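Local coordinates for protein possible galactose mutarotase (Streptomyces platensis subsp. rosaceus, PDB 4RNL) that is of unknown function but probably interconverts the alpha and beta anomers of galactose or a related sugar, at residues Gly33-Val38 against Thr47-Asp52; Gly75-Ala80 against Phe119-Trp124. One frame throughout, in Å; residues are numbered along the deposited sequence.

Contact 1: Gly33-Val38 against Thr47-Asp52; sequences GLRVRV and TVEAPD
The carboxylate oxygen OE2 of E49 is gripped by R35 and by a water at once. R35 NE reaches it at 2.7 Å with a nearly straight bond (174°), and R35 NH2 takes the other oxygen, OE1 of E49, at 3.0 Å. The grip is side-on, NE and one NH each holding a separate oxygen; both oxygens lie close to the guanidinium plane, yet that plane is turned 34° from the carboxylate, and NE meets OE2 from above the carboxylate plane. CG of R35, anti to the backbone N (chi1 -179°), lies near E49 OE2, and the chain then bends at chi3. The guanidinium of R37 lies with one face toward the same OE2, its NH1 3.7 Å away, a long ion pair in which no N-H points at the oxygen. R37 NH1 also makes a weak hydrogen bond to T47 OG1, and the water on OE2 also bonds T47 OG1. An alanine in place of R35 would probably leave E49 without its close charged partner and its carboxylate freer to turn. The reverse face is apolar: V36 sits across from V48, and L34 CD2 packs on A50 CB at 3.5 Å, with F340 next to L34 and V48. Between the faces, hydrogen bonds from R35 N to E49 O, E49 N to R35 O and R37 N to T47 O join the backbones. This is a two-faced antiparallel beta hairpin, part of a sheet in the beta-rich aldose 1-epimerase fold, with a cross-strand salt-bridge network on one face.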
loop_
_atom_site.group_PDB
_atom_site.type_symbol
_atom_site.label_atom_id
_atom_site.label_comp_id
_atom_site.label_asym_id
_atom_site.label_seq_id
_atom_site.Cartn_x
_atom_site.Cartn_y
_atom_site.Cartn_z
ATOM N N GLY A 33 8.852 -19.177 -7.940
ATOM C CA GLY A 33 8.421 -17.795 -8.032
ATOM C C GLY A 33 7.297 -17.484 -7.064
ATOM O O GLY A 33 7.319 -17.917 -5.911
ATOM N N LEU A 34 6.310 -16.733 -7.538
ATOM C CA LEU A 34 5.225 -16.286 -6.687
ATOM C C LEU A 34 3.888 -16.667 -7.271
ATOM O O LEU A 34 3.770 -16.924 -8.470
ATOM C CB LEU A 34 5.240 -14.758 -6.571
ATOM C CG LEU A 34 6.461 -14.019 -6.044
ATOM C CD1 LEU A 34 6.090 -12.564 -5.880
ATOM C CD2 LEU A 34 6.910 -14.615 -4.732
ATOM N N ARG A 35 2.873 -16.671 -6.418
ATOM C CA ARG A 35 1.499 -16.566 -6.887
ATOM C C ARG A 35 0.921 -15.337 -6.199
ATOM O O ARG A 35 1.022 -15.185 -4.970
ATOM C CB ARG A 35 0.671 -17.825 -6.573
ATOM C CG ARG A 35 -0.772 -17.715 -7.086
ATOM C CD ARG A 35 -1.483 -19.056 -7.161
ATOM N NE ARG A 35 -1.493 -19.745 -5.876
ATOM C CZ ARG A 35 -1.686 -21.054 -5.739
ATOM N NH1 ARG A 35 -1.890 -21.807 -6.814
ATOM N NH2 ARG A 35 -1.674 -21.607 -4.531
ATOM N N VAL A 36 0.374 -14.441 -7.004
ATOM C CA VAL A 36 -0.249 -13.228 -6.505
ATOM C C VAL A 36 -1.651 -13.174 -7.072
ATOM O O VAL A 36 -1.850 -13.415 -8.264
ATOM C CB VAL A 36 0.540 -11.976 -6.953
ATOM C CG1 VAL A 36 -0.196 -10.699 -6.533
ATOM C CG2 VAL A 36 1.964 -11.998 -6.368
ATOM N N ARG A 37 -2.634 -12.885 -6.226
ATOM C CA ARG A 37 -4.000 -12.721 -6.716
ATOM C C ARG A 37 -4.466 -11.295 -6.455
ATOM O O ARG A 37 -4.255 -10.766 -5.363
ATOM C CB ARG A 37 -4.937 -13.724 -6.043
ATOM C CG ARG A 37 -4.550 -15.178 -6.278
ATOM C CD ARG A 37 -5.609 -16.125 -5.732
ATOM N NE ARG A 37 -5.225 -17.523 -5.915
ATOM C CZ ARG A 37 -4.852 -18.330 -4.926
ATOM N NH1 ARG A 37 -4.824 -17.880 -3.676
ATOM N NH2 ARG A 37 -4.513 -19.587 -5.183
ATOM N N VAL A 38 -5.098 -10.691 -7.459
ATOM C CA VAL A 38 -5.502 -9.288 -7.416
ATOM C C VAL A 38 -6.988 -9.175 -7.756
ATOM O O VAL A 38 -7.465 -9.792 -8.719
ATOM C CB VAL A 38 -4.695 -8.443 -8.425
ATOM C CG1 VAL A 38 -5.135 -6.984 -8.379
ATOM C CG2 VAL A 38 -3.189 -8.543 -8.140
ATOM N N THR A 47 -3.902 -12.240 -2.135
ATOM C CA THR A 47 -2.896 -13.170 -1.623
ATOM C C THR A 47 -1.538 -12.998 -2.308
ATOM O O THR A 47 -1.448 -12.597 -3.472
ATOM C CB THR A 47 -3.331 -14.650 -1.756
ATOM O OG1 THR A 47 -3.774 -14.902 -3.092
ATOM C CG2 THR A 47 -4.448 -15.014 -0.775
ATOM N N VAL A 48 -0.488 -13.308 -1.555
ATOM C CA VAL A 48 0.884 -13.335 -2.041
ATOM C C VAL A 48 1.514 -14.608 -1.480
ATOM O O VAL A 48 1.551 -14.803 -0.262
ATOM C CB VAL A 48 1.688 -12.112 -1.536
ATOM C CG1 VAL A 48 3.149 -12.253 -1.907
ATOM C CG2 VAL A 48 1.122 -10.811 -2.111
ATOM N N GLU A 49 1.976 -15.488 -2.360
ATOM C CA GLU A 49 2.583 -16.747 -1.934
ATOM C C GLU A 49 4.012 -16.847 -2.448
ATOM O O GLU A 49 4.269 -16.580 -3.619
ATOM C CB GLU A 49 1.759 -17.930 -2.446
ATOM C CG GLU A 49 0.390 -18.033 -1.776
ATOM C CD GLU A 49 -0.578 -18.904 -2.548
ATOM O OE1 GLU A 49 -0.738 -20.082 -2.176
ATOM O OE2 GLU A 49 -1.178 -18.411 -3.528
ATOM N N ALA A 50 4.924 -17.255 -1.567
ATOM C CA ALA A 50 6.354 -17.275 -1.859
ATOM C C ALA A 50 7.003 -18.418 -1.088
ATOM O O ALA A 50 6.540 -18.777 0.001
ATOM C CB ALA A 50 6.989 -15.940 -1.444
ATOM N N PRO A 51 8.092 -18.983 -1.631
ATOM C CA PRO A 51 8.740 -20.116 -0.954
ATOM C C PRO A 51 9.583 -19.710 0.254
ATOM O O PRO A 51 10.157 -18.609 0.268
ATOM C CB PRO A 51 9.637 -20.710 -2.047
ATOM C CG PRO A 51 9.969 -19.548 -2.927
ATOM C CD PRO A 51 8.736 -18.659 -2.920
ATOM N N ASP A 52 9.652 -20.592 1.254
ATOM C CA ASP A 52 10.571 -20.411 2.377
ATOM C C ASP A 52 11.936 -20.987 1.995
ATOM O O ASP A 52 12.122 -21.430 0.855
ATOM C CB ASP A 52 10.015 -21.042 3.675
ATOM C CG ASP A 52 9.880 -22.572 3.608
ATOM O OD1 ASP A 52 10.449 -23.221 2.703
ATOM O OD2 ASP A 52 9.209 -23.141 4.502
HETATM O O HOH W 1 -1.549 -15.930 -3.992
HETATM O O HOH W 2 -3.904 -19.380 -0.954
#

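Contact 2: Gly75-Ala80 against Phe119-Trp124. With PO4 (phosphate ion), chain H.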
loop_
_atom_site.group_PDB
_atom_site.type_symbol
_atom_site.label_atom_id
_atom_site.label_comp_id
_atom_site.label_asym_id
_atom_site.label_seq_id
_atom_site.Cartn_x
_atom_site.Cartn_y
_atom_site.Cartn_z
ATOM N N GLY A 75 -12.074 -1.395 6.735
ATOM C CA GLY A 75 -11.373 -0.498 7.640
ATOM C C GLY A 75 -9.894 -0.790 7.835
ATOM O O GLY A 75 -9.135 0.090 8.251
ATOM N N SER A 76 -9.485 -2.025 7.557
ATOM C CA SER A 76 -8.083 -2.420 7.682
ATOM C C SER A 76 -7.295 -2.088 6.429
ATOM O O SER A 76 -6.061 -2.121 6.438
ATOM C CB SER A 76 -7.962 -3.931 7.925
ATOM O OG SER A 76 -8.440 -4.287 9.214
ATOM N N TYR A 77 -8.017 -1.813 5.346
ATOM C CA TYR A 77 -7.420 -1.608 4.030
ATOM C C TYR A 77 -6.516 -2.761 3.584
ATOM O O TYR A 77 -5.516 -2.531 2.908
ATOM C CB TYR A 77 -6.644 -0.281 3.994
ATOM C CG TYR A 77 -7.544 0.920 4.174
ATOM C CD1 TYR A 77 -7.893 1.364 5.443
ATOM C CD2 TYR A 77 -8.075 1.580 3.078
ATOM C CE1 TYR A 77 -8.735 2.457 5.614
ATOM C CE2 TYR A 77 -8.924 2.674 3.236
ATOM C CZ TYR A 77 -9.253 3.100 4.506
ATOM O OH TYR A 77 -10.089 4.190 4.672
ATOM N N PHE A 78 -6.862 -3.995 3.952
ATOM C CA PHE A 78 -6.052 -5.147 3.555
ATOM C C PHE A 78 -5.821 -5.163 2.046
ATOM O O PHE A 78 -6.775 -5.074 1.275
ATOM C CB PHE A 78 -6.727 -6.457 3.972
ATOM C CG PHE A 78 -6.634 -6.755 5.441
ATOM C CD1 PHE A 78 -5.576 -6.268 6.204
ATOM C CD2 PHE A 78 -7.602 -7.532 6.059
ATOM C CE1 PHE A 78 -5.491 -6.566 7.566
ATOM C CE2 PHE A 78 -7.526 -7.828 7.418
ATOM C CZ PHE A 78 -6.470 -7.343 8.170
ATOM N N GLY A 79 -4.551 -5.246 1.642
ATOM C CA GLY A 79 -4.146 -5.379 0.247
ATOM C C GLY A 79 -4.474 -4.248 -0.715
ATOM O O GLY A 79 -4.240 -4.367 -1.926
ATOM N N ALA A 80 -4.970 -3.131 -0.193
ATOM C CA ALA A 80 -5.727 -2.205 -1.029
ATOM C C ALA A 80 -4.918 -1.191 -1.826
ATOM O O ALA A 80 -3.929 -0.637 -1.339
ATOM C CB ALA A 80 -6.770 -1.483 -0.188
ATOM N N PHE A 119 -10.419 4.874 -3.386
ATOM C CA PHE A 119 -10.083 3.934 -4.462
ATOM C C PHE A 119 -10.136 2.478 -3.991
ATOM O O PHE A 119 -10.312 1.567 -4.797
ATOM C CB PHE A 119 -8.680 4.224 -5.026
ATOM C CG PHE A 119 -8.570 5.506 -5.853
ATOM C CD1 PHE A 119 -9.639 6.384 -5.989
ATOM C CD2 PHE A 119 -7.377 5.802 -6.511
ATOM C CE1 PHE A 119 -9.515 7.551 -6.769
ATOM C CE2 PHE A 119 -7.240 6.965 -7.276
ATOM C CZ PHE A 119 -8.315 7.838 -7.407
ATOM N N SER A 120 -9.988 2.266 -2.685
ATOM C CA SER A 120 -9.956 0.905 -2.152
ATOM C C SER A 120 -11.348 0.295 -2.025
ATOM O O SER A 120 -11.480 -0.887 -1.706
ATOM C CB SER A 120 -9.280 0.896 -0.786
ATOM O OG SER A 120 -10.051 1.633 0.134
ATOM N N ARG A 121 -12.379 1.091 -2.288
ATOM C CA ARG A 121 -13.760 0.627 -2.138
ATOM C C ARG A 121 -14.592 0.835 -3.392
ATOM O O ARG A 121 -15.815 0.945 -3.318
ATOM C CB ARG A 121 -14.430 1.336 -0.954
ATOM C CG ARG A 121 -13.866 0.942 0.405
ATOM C CD ARG A 121 -13.218 2.124 1.092
ATOM N NE ARG A 121 -12.640 1.760 2.386
ATOM C CZ ARG A 121 -12.991 2.316 3.537
ATOM N NH1 ARG A 121 -13.909 3.281 3.562
ATOM N NH2 ARG A 121 -12.408 1.928 4.660
ATOM N N VAL A 122 -13.923 0.906 -4.543
ATOM C CA VAL A 122 -14.614 0.991 -5.825
ATOM C C VAL A 122 -14.082 -0.094 -6.759
ATOM O O VAL A 122 -12.980 -0.621 -6.548
ATOM C CB VAL A 122 -14.441 2.382 -6.484
ATOM C CG1 VAL A 122 -15.036 3.467 -5.598
ATOM C CG2 VAL A 122 -12.971 2.667 -6.744
ATOM N N VAL A 123 -14.866 -0.441 -7.775
ATOM C CA VAL A 123 -14.471 -1.494 -8.716
ATOM C C VAL A 123 -13.765 -0.896 -9.933
ATOM O O VAL A 123 -14.230 0.093 -10.519
ATOM C CB VAL A 123 -15.674 -2.349 -9.151
ATOM C CG1 VAL A 123 -15.256 -3.406 -10.166
ATOM C CG2 VAL A 123 -16.305 -3.028 -7.943
ATOM N N TRP A 124 -12.634 -1.495 -10.294
ATOM C CA TRP A 124 -11.808 -1.054 -11.421
ATOM C C TRP A 124 -12.001 -1.932 -12.659
ATOM O O TRP A 124 -12.247 -3.140 -12.541
ATOM C CB TRP A 124 -10.330 -1.081 -10.999
ATOM C CG TRP A 124 -10.015 -0.075 -9.919
ATOM C CD1 TRP A 124 -10.476 -0.067 -8.637
ATOM C CD2 TRP A 124 -9.180 1.080 -10.054
ATOM N NE1 TRP A 124 -9.974 1.025 -7.958
ATOM C CE2 TRP A 124 -9.172 1.741 -8.808
ATOM C CE3 TRP A 124 -8.424 1.606 -11.105
ATOM C CZ2 TRP A 124 -8.450 2.914 -8.589
ATOM C CZ3 TRP A 124 -7.700 2.773 -10.885
ATOM C CH2 TRP A 124 -7.721 3.412 -9.638
HETATM P P PO4 H . -14.016 -2.995 10.185
HETATM O O1 PO4 H . -14.122 -2.030 11.341
HETATM O O2 PO4 H . -12.672 -3.683 10.225
HETATM O O3 PO4 H . -15.108 -4.031 10.318
HETATM O O4 PO4 H . -14.164 -2.242 8.878
#
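Y77 and R121 meet as two flat groups whose planes differ by only 9°, although their side chains cross at about a right angle. They join the loop between helix 67-72 and strand 81-82 to the one between strands 111-112 and 125-129. The hydroxyl of Y77 lies over one face of the guanidinium, toward its rim, with OH 3.2 Å from R121 NH2. That approach is no hydrogen bond, because its angle is poor. The R121 chain bends at chi2, whose 116° falls away from the staggered values, and NH1 donates to P116 O. On Y77, chi2 of 85° turns the ring roughly perpendicular to the CA-CB-CG plane, and H113 meets this ring edge-to-face. In the conformer given for S120, OG sits between the backbone N and the carbonyl carbon, 3.5 Å from Y77 CE2. A80 CB rests 3.5 Å from S120 CB; a type II turn from Y77 to A80 brings this methyl round to the serine. Beside the tyrosine, G75 N binds a phosphate ion, probably from the crystallisation liquor, which H73 also holds. No hydrogen bond joins 75-80 to 119-124; a weak one from R121 NH2 to G74 O, just before the first segment, ties the arginine to that loop. The chemistry implies that the segments themselves meet by van der Waals contact, the hydroxyl end of the tyrosine, OH and CZ, lying against the guanidinium NH2.

The pair illustrates how one chain joins its parts by different means. Contact 1 unites neighbouring strands of a hairpin, where regular backbone bonds set the register and charged groups add to it on one face; its centre lies about 16 Å from the centre of the chain. Contact 2, about 10 Å from that centre, brings together two loops distant in sequence, without a shared strand and with less than half the buried surface. Both are largely buried, though both have partly exposed arginines, two in contact 1 and one in contact 2. The contacts do not touch, their nearest atoms being about 7 Å apart, but the 75-80 loop is tied to strand 45-51 by the backbone bond of G79 with V45.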